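Local atomic coordinates of FixK2 protein (Bradyrhizobium japonicum, PDB entry 4I2O), a protein that binds DNA as a dimeric regulator of the CRP/FNR superfamily and probably controls transcription linked to nitrogen fixation. Residues G78-G83 against R184-D189; M158-T163 against L191-E196. The protein carries 1 engineered substitution. All blocks are in the same frame, centred on the assembly; numbering follows the deposited sequence.

Contact 1: residues G78-G83 against R184-D189. With nucleotides of chain C.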
loop_
_atom_site.group_PDB
_atom_site.type_symbol
_atom_site.label_atom_id
_atom_site.label_comp_id
_atom_site.label_asym_id
_atom_site.label_seq_id
_atom_site.Cartn_x
_atom_site.Cartn_y
_atom_site.Cartn_z
ATOM N N GLY A 78 3.334 2.121 -20.223
ATOM C CA GLY A 78 4.387 1.175 -19.918
ATOM C C GLY A 78 5.025 1.370 -18.565
ATOM O O GLY A 78 5.812 0.534 -18.115
ATOM N N ARG A 79 4.714 2.476 -17.876
ATOM C CA ARG A 79 5.263 2.625 -16.537
ATOM C C ARG A 79 4.774 1.517 -15.619
ATOM O O ARG A 79 3.632 1.099 -15.728
ATOM C CB ARG A 79 4.784 3.978 -15.974
ATOM C CG ARG A 79 5.606 5.194 -16.537
ATOM C CD ARG A 79 4.885 6.451 -15.903
ATOM N NE ARG A 79 3.666 6.738 -16.670
ATOM C CZ ARG A 79 2.817 7.710 -16.361
ATOM N NH1 ARG A 79 3.047 8.459 -15.286
ATOM N NH2 ARG A 79 1.735 7.938 -17.116
ATOM N N ARG A 80 5.623 1.045 -14.706
ATOM C CA ARG A 80 5.296 -0.161 -13.939
ATOM C C ARG A 80 5.697 0.034 -12.475
ATOM O O ARG A 80 6.797 0.523 -12.226
ATOM C CB ARG A 80 6.132 -1.353 -14.488
ATOM C CG ARG A 80 5.888 -2.585 -13.634
ATOM C CD ARG A 80 6.675 -3.767 -14.296
ATOM N NE ARG A 80 8.095 -3.561 -14.061
ATOM C CZ ARG A 80 9.031 -4.502 -14.251
ATOM N NH1 ARG A 80 8.662 -5.760 -14.512
ATOM N NH2 ARG A 80 10.315 -4.193 -14.076
ATOM N N GLN A 81 4.795 -0.248 -11.528
ATOM C CA GLN A 81 5.106 -0.238 -10.114
ATOM C C GLN A 81 5.070 -1.696 -9.698
ATOM O O GLN A 81 4.010 -2.370 -9.824
ATOM C CB GLN A 81 4.063 0.592 -9.299
ATOM C CG GLN A 81 4.336 0.450 -7.802
ATOM C CD GLN A 81 5.638 1.065 -7.384
ATOM O OE1 GLN A 81 5.985 2.192 -7.826
ATOM N NE2 GLN A 81 6.358 0.379 -6.464
ATOM N N ILE A 82 6.221 -2.215 -9.246
ATOM C CA ILE A 82 6.203 -3.530 -8.572
ATOM C C ILE A 82 5.779 -3.358 -7.084
ATOM O O ILE A 82 6.425 -2.612 -6.279
ATOM C CB ILE A 82 7.610 -4.170 -8.709
ATOM C CG1 ILE A 82 7.781 -4.628 -10.154
ATOM C CG2 ILE A 82 7.662 -5.424 -7.790
ATOM C CD1 ILE A 82 9.237 -5.118 -10.485
ATOM N N GLY A 83 4.710 -4.062 -6.676
ATOM C CA GLY A 83 4.181 -3.953 -5.343
ATOM C C GLY A 83 4.849 -4.899 -4.391
ATOM O O GLY A 83 4.931 -4.615 -3.181
ATOM N N ARG A 184 18.110 -4.703 -12.333
ATOM C CA ARG A 184 18.112 -3.354 -11.799
ATOM C C ARG A 184 16.801 -2.636 -12.162
ATOM O O ARG A 184 16.288 -1.749 -11.425
ATOM C CB ARG A 184 19.372 -2.583 -12.374
ATOM C CG ARG A 184 20.764 -3.190 -11.897
ATOM C CD ARG A 184 20.941 -3.051 -10.356
ATOM N NE ARG A 184 22.360 -3.255 -9.965
ATOM C CZ ARG A 184 22.835 -4.306 -9.286
ATOM N NH1 ARG A 184 22.049 -5.352 -8.909
ATOM N NH2 ARG A 184 24.127 -4.307 -8.983
ATOM N N ARG A 185 16.244 -2.979 -13.317
ATOM C CA ARG A 185 14.985 -2.358 -13.696
ATOM C C ARG A 185 13.848 -2.846 -12.771
ATOM O O ARG A 185 12.944 -2.042 -12.396
ATOM C CB ARG A 185 14.660 -2.754 -15.143
ATOM C CG ARG A 185 13.301 -2.160 -15.626
ATOM C CD ARG A 185 13.048 -2.533 -17.109
ATOM N NE ARG A 185 13.891 -1.675 -17.958
ATOM C CZ ARG A 185 13.631 -0.368 -18.111
ATOM N NH1 ARG A 185 12.557 0.209 -17.523
ATOM N NH2 ARG A 185 14.423 0.380 -18.844
ATOM N N ASP A 186 13.856 -4.124 -12.413
ATOM C CA ASP A 186 12.818 -4.545 -11.450
ATOM C C ASP A 186 13.049 -3.838 -10.124
ATOM O O ASP A 186 12.082 -3.429 -9.438
ATOM C CB ASP A 186 12.906 -6.065 -11.179
ATOM C CG ASP A 186 12.264 -6.909 -12.249
ATOM O OD1 ASP A 186 11.858 -6.413 -13.303
ATOM O OD2 ASP A 186 12.210 -8.142 -12.025
ATOM N N ILE A 187 14.310 -3.719 -9.680
ATOM C CA ILE A 187 14.519 -3.012 -8.396
ATOM C C ILE A 187 14.005 -1.573 -8.500
ATOM O O ILE A 187 13.364 -1.088 -7.575
ATOM C CB ILE A 187 15.981 -3.017 -7.938
ATOM C CG1 ILE A 187 16.438 -4.510 -7.755
ATOM C CG2 ILE A 187 16.180 -2.258 -6.632
ATOM C CD1 ILE A 187 17.986 -4.613 -7.569
ATOM N N GLY A 188 14.379 -0.846 -9.555
ATOM C CA GLY A 188 13.876 0.538 -9.693
ATOM C C GLY A 188 12.346 0.539 -9.712
ATOM O O GLY A 188 11.777 1.405 -9.065
ATOM N N ASP A 189 11.676 -0.378 -10.438
ATOM C CA ASP A 189 10.187 -0.380 -10.448
ATOM C C ASP A 189 9.544 -0.784 -9.142
ATOM O O ASP A 189 8.404 -0.381 -8.884
ATOM C CB ASP A 189 9.574 -1.214 -11.634
ATOM C CG ASP A 189 9.881 -0.605 -12.968
ATOM O OD1 ASP A 189 10.121 0.630 -13.013
ATOM O OD2 ASP A 189 9.764 -1.314 -14.006
ATOM P P DA C 7 21.016 -6.186 -14.276
ATOM O OP1 DA C 7 21.002 -7.089 -13.104
ATOM O OP2 DA C 7 19.856 -5.261 -14.547
ATOM O "O5'" DA C 7 22.289 -5.249 -14.258
ATOM C "C5'" DA C 7 23.662 -5.875 -14.104
ATOM C "C4'" DA C 7 24.666 -4.717 -14.198
ATOM O "O4'" DA C 7 24.735 -4.291 -15.580
ATOM C "C3'" DA C 7 24.317 -3.504 -13.358
ATOM O "O3'" DA C 7 25.415 -3.463 -12.385
ATOM C "C2'" DA C 7 24.346 -2.296 -14.350
ATOM C "C1'" DA C 7 25.098 -2.928 -15.554
ATOM N N9 DA C 7 24.610 -2.393 -16.825
ATOM C C8 DA C 7 23.332 -2.433 -17.322
ATOM N N7 DA C 7 23.187 -1.880 -18.516
ATOM C C5 DA C 7 24.491 -1.481 -18.856
ATOM C C6 DA C 7 25.000 -0.827 -19.978
ATOM N N6 DA C 7 24.172 -0.518 -20.992
ATOM N N1 DA C 7 26.363 -0.568 -20.030
ATOM C C2 DA C 7 27.068 -0.939 -18.928
ATOM N N3 DA C 7 26.638 -1.554 -17.778
ATOM C C4 DA C 7 25.363 -1.795 -17.832
ATOM P P DT C 8 25.557 -2.181 -11.356
ATOM O OP1 DT C 8 26.436 -2.702 -10.218
ATOM O OP2 DT C 8 24.265 -1.504 -11.277
ATOM O "O5'" DT C 8 26.548 -1.131 -12.175
ATOM C "C5'" DT C 8 27.831 -1.673 -12.477
ATOM C "C4'" DT C 8 28.556 -0.630 -13.307
ATOM O "O4'" DT C 8 27.846 -0.375 -14.542
ATOM C "C3'" DT C 8 28.655 0.755 -12.635
ATOM O "O3'" DT C 8 30.036 1.013 -12.661
ATOM C "C2'" DT C 8 27.936 1.787 -13.496
ATOM C "C1'" DT C 8 27.935 1.057 -14.815
ATOM N N1 DT C 8 26.768 1.351 -15.756
ATOM C C2 DT C 8 26.993 1.856 -17.042
ATOM O O2 DT C 8 28.099 2.183 -17.493
ATOM N N3 DT C 8 25.897 1.996 -17.834
ATOM C C4 DT C 8 24.568 1.699 -17.456
ATOM O O4 DT C 8 23.667 1.829 -18.289
ATOM C C5 DT C 8 24.372 1.187 -16.107
ATOM C C7 DT C 8 22.968 0.849 -15.617
ATOM C C6 DT C 8 25.468 1.015 -15.317
HETATM O O HOH W 1 8.389 1.906 -14.985
HETATM O O HOH W 2 10.884 -7.244 -15.875
#

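Contact 2: residues M158-T163 against L191-E196. With nucleotides of chain D.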
loop_
_atom_site.group_PDB
_atom_site.type_symbol
_atom_site.label_atom_id
_atom_site.label_comp_id
_atom_site.label_asym_id
_atom_site.label_seq_id
_atom_site.Cartn_x
_atom_site.Cartn_y
_atom_site.Cartn_z
ATOM N N MET A 158 18.470 7.244 -1.982
ATOM C CA MET A 158 19.371 6.408 -1.168
ATOM C C MET A 158 18.667 5.690 -0.022
ATOM O O MET A 158 18.911 4.495 0.248
ATOM C CB MET A 158 20.532 7.218 -0.645
ATOM C CG MET A 158 21.558 6.396 0.224
ATOM S SD MET A 158 22.353 4.976 -0.648
ATOM C CE MET A 158 23.565 5.962 -1.545
ATOM N N GLU A 159 17.774 6.391 0.661
ATOM C CA GLU A 159 16.937 5.694 1.671
ATOM C C GLU A 159 16.149 4.542 1.141
ATOM O O GLU A 159 15.948 3.507 1.850
ATOM C CB GLU A 159 15.988 6.759 2.331
ATOM C CG GLU A 159 16.715 7.777 3.178
ATOM C CD GLU A 159 15.801 8.969 3.533
ATOM O OE1 GLU A 159 14.733 9.145 2.850
ATOM O OE2 GLU A 159 16.221 9.817 4.362
ATOM N N ARG A 160 15.612 4.673 -0.078
ATOM C CA ARG A 160 14.871 3.582 -0.686
ATOM C C ARG A 160 15.778 2.415 -0.962
ATOM O O ARG A 160 15.404 1.262 -0.713
ATOM C CB ARG A 160 14.223 3.999 -2.019
ATOM C CG ARG A 160 13.211 5.181 -1.869
ATOM C CD ARG A 160 12.687 5.621 -3.219
ATOM N NE ARG A 160 11.895 6.878 -2.949
ATOM C CZ ARG A 160 10.844 7.290 -3.658
ATOM N NH1 ARG A 160 10.393 6.597 -4.702
ATOM N NH2 ARG A 160 10.227 8.441 -3.300
ATOM N N VAL A 161 16.942 2.686 -1.507
ATOM C CA VAL A 161 17.848 1.564 -1.810
ATOM C C VAL A 161 18.368 0.862 -0.562
ATOM O O VAL A 161 18.437 -0.377 -0.507
ATOM C CB VAL A 161 19.040 2.077 -2.691
ATOM C CG1 VAL A 161 20.140 0.949 -2.866
ATOM C CG2 VAL A 161 18.478 2.440 -4.107
ATOM N N ALA A 162 18.671 1.623 0.473
ATOM C CA ALA A 162 19.128 1.014 1.708
ATOM C C ALA A 162 17.980 0.207 2.320
ATOM O O ALA A 162 18.207 -0.879 2.850
ATOM C CB ALA A 162 19.591 2.082 2.668
ATOM N N THR A 163 16.757 0.737 2.257
ATOM C CA THR A 163 15.604 -0.058 2.777
ATOM C C THR A 163 15.533 -1.394 2.035
ATOM O O THR A 163 15.396 -2.450 2.652
ATOM C CB THR A 163 14.277 0.687 2.596
ATOM O OG1 THR A 163 14.393 1.869 3.349
ATOM C CG2 THR A 163 13.090 -0.161 3.194
ATOM N N LEU A 191 10.999 0.366 -6.317
ATOM C CA LEU A 191 11.327 1.517 -5.464
ATOM C C LEU A 191 10.888 2.875 -6.056
ATOM O O LEU A 191 11.215 3.896 -5.471
ATOM C CB LEU A 191 12.879 1.624 -5.221
ATOM C CG LEU A 191 13.504 0.370 -4.578
ATOM C CD1 LEU A 191 15.050 0.569 -4.425
ATOM C CD2 LEU A 191 12.768 0.182 -3.214
ATOM N N GLY A 192 10.180 2.900 -7.184
ATOM C CA GLY A 192 9.734 4.180 -7.762
ATOM C C GLY A 192 10.902 4.970 -8.313
ATOM O O GLY A 192 10.875 6.202 -8.338
ATOM N N LEU A 193 11.950 4.268 -8.761
ATOM C CA LEU A 193 13.226 4.919 -9.280
ATOM C C LEU A 193 13.593 4.318 -10.626
ATOM O O LEU A 193 13.052 3.301 -11.010
ATOM C CB LEU A 193 14.431 4.631 -8.310
ATOM C CG LEU A 193 14.268 5.138 -6.859
ATOM C CD1 LEU A 193 15.423 4.591 -5.986
ATOM C CD2 LEU A 193 14.263 6.709 -6.900
ATOM N N THR A 194 14.535 4.943 -11.353
ATOM C CA THR A 194 15.118 4.325 -12.577
ATOM C C THR A 194 16.208 3.382 -12.161
ATOM O O THR A 194 16.802 3.492 -11.059
ATOM C CB THR A 194 15.750 5.408 -13.544
ATOM O OG1 THR A 194 16.757 6.098 -12.808
ATOM C CG2 THR A 194 14.695 6.417 -14.010
ATOM N N LEU A 195 16.470 2.415 -13.034
ATOM C CA LEU A 195 17.550 1.472 -12.781
ATOM C C LEU A 195 18.910 2.193 -12.698
ATOM O O LEU A 195 19.790 1.755 -11.924
ATOM C CB LEU A 195 17.512 0.418 -13.903
ATOM C CG LEU A 195 17.913 0.812 -15.330
ATOM C CD1 LEU A 195 19.473 0.767 -15.660
ATOM C CD2 LEU A 195 17.176 -0.008 -16.408
ATOM N N GLU A 196 19.087 3.313 -13.401
ATOM C CA GLU A 196 20.349 4.056 -13.336
ATOM C C GLU A 196 20.532 4.625 -11.931
ATOM O O GLU A 196 21.613 4.584 -11.371
ATOM C CB GLU A 196 20.345 5.241 -14.321
ATOM C CG GLU A 196 20.427 4.832 -15.769
ATOM C CD GLU A 196 19.089 4.841 -16.478
ATOM O OE1 GLU A 196 18.049 4.447 -15.843
ATOM O OE2 GLU A 196 19.082 5.298 -17.658
ATOM P P DA D 19 14.455 8.663 -10.785
ATOM O OP1 DA D 19 13.133 7.975 -10.619
ATOM O OP2 DA D 19 15.717 7.853 -10.784
ATOM O "O5'" DA D 19 14.324 9.530 -12.099
ATOM C "C5'" DA D 19 13.316 10.523 -12.248
ATOM C "C4'" DA D 19 13.288 10.955 -13.707
ATOM O "O4'" DA D 19 14.442 11.827 -13.968
ATOM C "C3'" DA D 19 13.406 9.849 -14.771
ATOM O "O3'" DA D 19 12.407 10.244 -15.786
ATOM C "C2'" DA D 19 14.858 9.867 -15.247
ATOM C "C1'" DA D 19 15.290 11.320 -14.969
ATOM N N9 DA D 19 16.650 11.400 -14.461
ATOM C C8 DA D 19 17.247 10.746 -13.419
ATOM N N7 DA D 19 18.529 11.054 -13.206
ATOM C C5 DA D 19 18.780 11.994 -14.188
ATOM C C6 DA D 19 19.937 12.740 -14.456
ATOM N N6 DA D 19 21.086 12.604 -13.755
ATOM N N1 DA D 19 19.887 13.619 -15.497
ATOM C C2 DA D 19 18.715 13.740 -16.156
ATOM N N3 DA D 19 17.546 13.126 -15.978
ATOM C C4 DA D 19 17.643 12.220 -14.970
ATOM P P DT D 20 12.179 9.398 -17.106
ATOM O OP1 DT D 20 10.819 9.776 -17.611
ATOM O OP2 DT D 20 12.595 7.977 -16.839
ATOM O "O5'" DT D 20 13.323 9.904 -18.144
ATOM C "C5'" DT D 20 13.224 11.329 -18.570
ATOM C "C4'" DT D 20 14.474 11.580 -19.418
ATOM O "O4'" DT D 20 15.597 11.370 -18.578
ATOM C "C3'" DT D 20 14.705 10.625 -20.551
ATOM O "O3'" DT D 20 14.699 11.501 -21.680
ATOM C "C2'" DT D 20 16.106 10.005 -20.408
ATOM C "C1'" DT D 20 16.686 11.001 -19.406
ATOM N N1 DT D 20 17.756 10.608 -18.454
ATOM C C2 DT D 20 18.983 11.268 -18.492
ATOM O O2 DT D 20 19.261 12.135 -19.294
ATOM N N3 DT D 20 19.882 10.887 -17.552
ATOM C C4 DT D 20 19.663 9.875 -16.648
ATOM O O4 DT D 20 20.459 9.550 -15.804
ATOM C C5 DT D 20 18.397 9.235 -16.635
ATOM C C7 DT D 20 18.225 8.102 -15.626
ATOM C C6 DT D 20 17.515 9.594 -17.555
ATOM P P DC D 21 14.717 10.916 -23.161
ATOM O OP1 DC D 21 13.993 11.867 -24.021
ATOM O OP2 DC D 21 14.446 9.444 -23.079
ATOM O "O5'" DC D 21 16.278 11.001 -23.586
ATOM C "C5'" DC D 21 16.907 12.283 -23.542
ATOM C "C4'" DC D 21 18.388 12.127 -23.817
ATOM O "O4'" DC D 21 19.070 11.638 -22.636
ATOM C "C3'" DC D 21 18.722 11.138 -24.932
ATOM O "O3'" DC D 21 19.723 11.828 -25.686
ATOM C "C2'" DC D 21 19.257 9.904 -24.196
ATOM C "C1'" DC D 21 19.924 10.563 -23.004
ATOM N N1 DC D 21 20.098 9.702 -21.846
ATOM C C2 DC D 21 21.319 9.804 -21.182
ATOM O O2 DC D 21 22.154 10.611 -21.607
ATOM N N3 DC D 21 21.539 9.040 -20.093
ATOM C C4 DC D 21 20.591 8.196 -19.678
ATOM N N4 DC D 21 20.856 7.508 -18.592
ATOM C C5 DC D 21 19.329 8.072 -20.331
ATOM C C6 DC D 21 19.137 8.830 -21.422
#

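Contact 1: residues G78-G83 against R184-D189
Arg80 reaches from strand 80-83 to helix 184-189, bringing its guanidinium to two carboxylates at once. A bend at chi3 turns NE toward Asp189, which is gripped side-on: NE and NH2 both donate to OD2 of Asp189, at 2.8 and 2.9 Å. The guanidinium and carboxylate planes stand 85° apart; OD2 lies near the plane of the first, while both donors come to it on the anti side, tilted somewhat from the carboxylate plane. NH2 of Arg80 also bridges to OD1 of Asp186 (2.8 Å), with the planes here 64° apart. Over one guanidinium face sits Ile82, its CD1 3.8 Å above the centre. The backbone adds a bond from Ile82 N to Asp189 O (2.9 Å). Two waters, one between Arg80 N and Asp189 OD1, the other between Arg80 NH1 and Asp186 OD1, extend the network. A leucine in place of Arg80 would probably leave Asp189 OD2 without its two donors and Asp186 OD1 without its salt bridge, though Asp186 OD2 keeps Arg70 and Asp189 OD1 keeps Arg154 of the second subunit. This network joins the cyclic nucleotide-binding region to the first helix of the helix-turn-helix, whose Arg184 bonds to phosphates of DA7 and DT8 of chain C. The strand axis runs at 81° to the helix axis, strand 80-86 lies beside 69-74, and Ile187 on the helix packs against Val198 of helix 195-207.

Contact 2: residues M158-T163 against L191-E196
Arg160 makes the polar link, NH1 donating to Leu191 O at 2.9 Å with a nearly straight bond of 164°. The acceptor lies in the guanidinium plane, and the arginine chain, extended from CG to NE, passes with its CD close to the same oxygen. Gly192 CA also lies at that edge, in plane; a side chain on this residue, whose phi is positive, would run into NH1, so glycine suits both the backbone and the neighbour.

Apolar contacts fill in beside the bond. Val161 CG2 rests on Leu191 CD1 (3.9 Å), the two side chains at about a right angle, and more distantly on Leu193 CD1 (4.2 Å). The aliphatic part of Arg160 contributes too, CD lying 4.0 Å from Leu193 CG.

Contacts with DNA follow directly along the chain. Thr194 holds OP2 of DA19 of chain D through both N (3.2 Å) and OG1 (2.9 Å), and its OG1 also caps Thr197 N. Glu196 OE2 accepts from N4 of DC21 of chain D at 3.0 Å, a bond to a base, while its CD lies 3.5 Å from C7 of DT20 of chain D.

The chemistry thus places a cation, whose NE is held by Lys155 O, at the carbonyl end of helix 184-191, an arrangement that should be electrostatically favourable, and holds the turn against helix 157-172 just before Thr194 takes the phosphate.

Contacts 1 and 2 lie with centres about 10 Å apart on the same side of the chain's centre. Their segments alternate in sequence: 78-83, 158-163, 184-189, then 191-196. They illustrate how one helix-turn-helix unit can be held from two directions. Helix 184-191 meets strand 80-86 of the cyclic nucleotide-binding family region through contact 1, and the turn that follows it meets helix 157-172 through contact 2. A probable hydrogen bond from Leu193 N to Gly188 O (2.9 Å) joins them directly. Both also touch the second subunit, which is consistent with the position of the DNA-reading helix 195-207 depending on both the domain interface and the dimer.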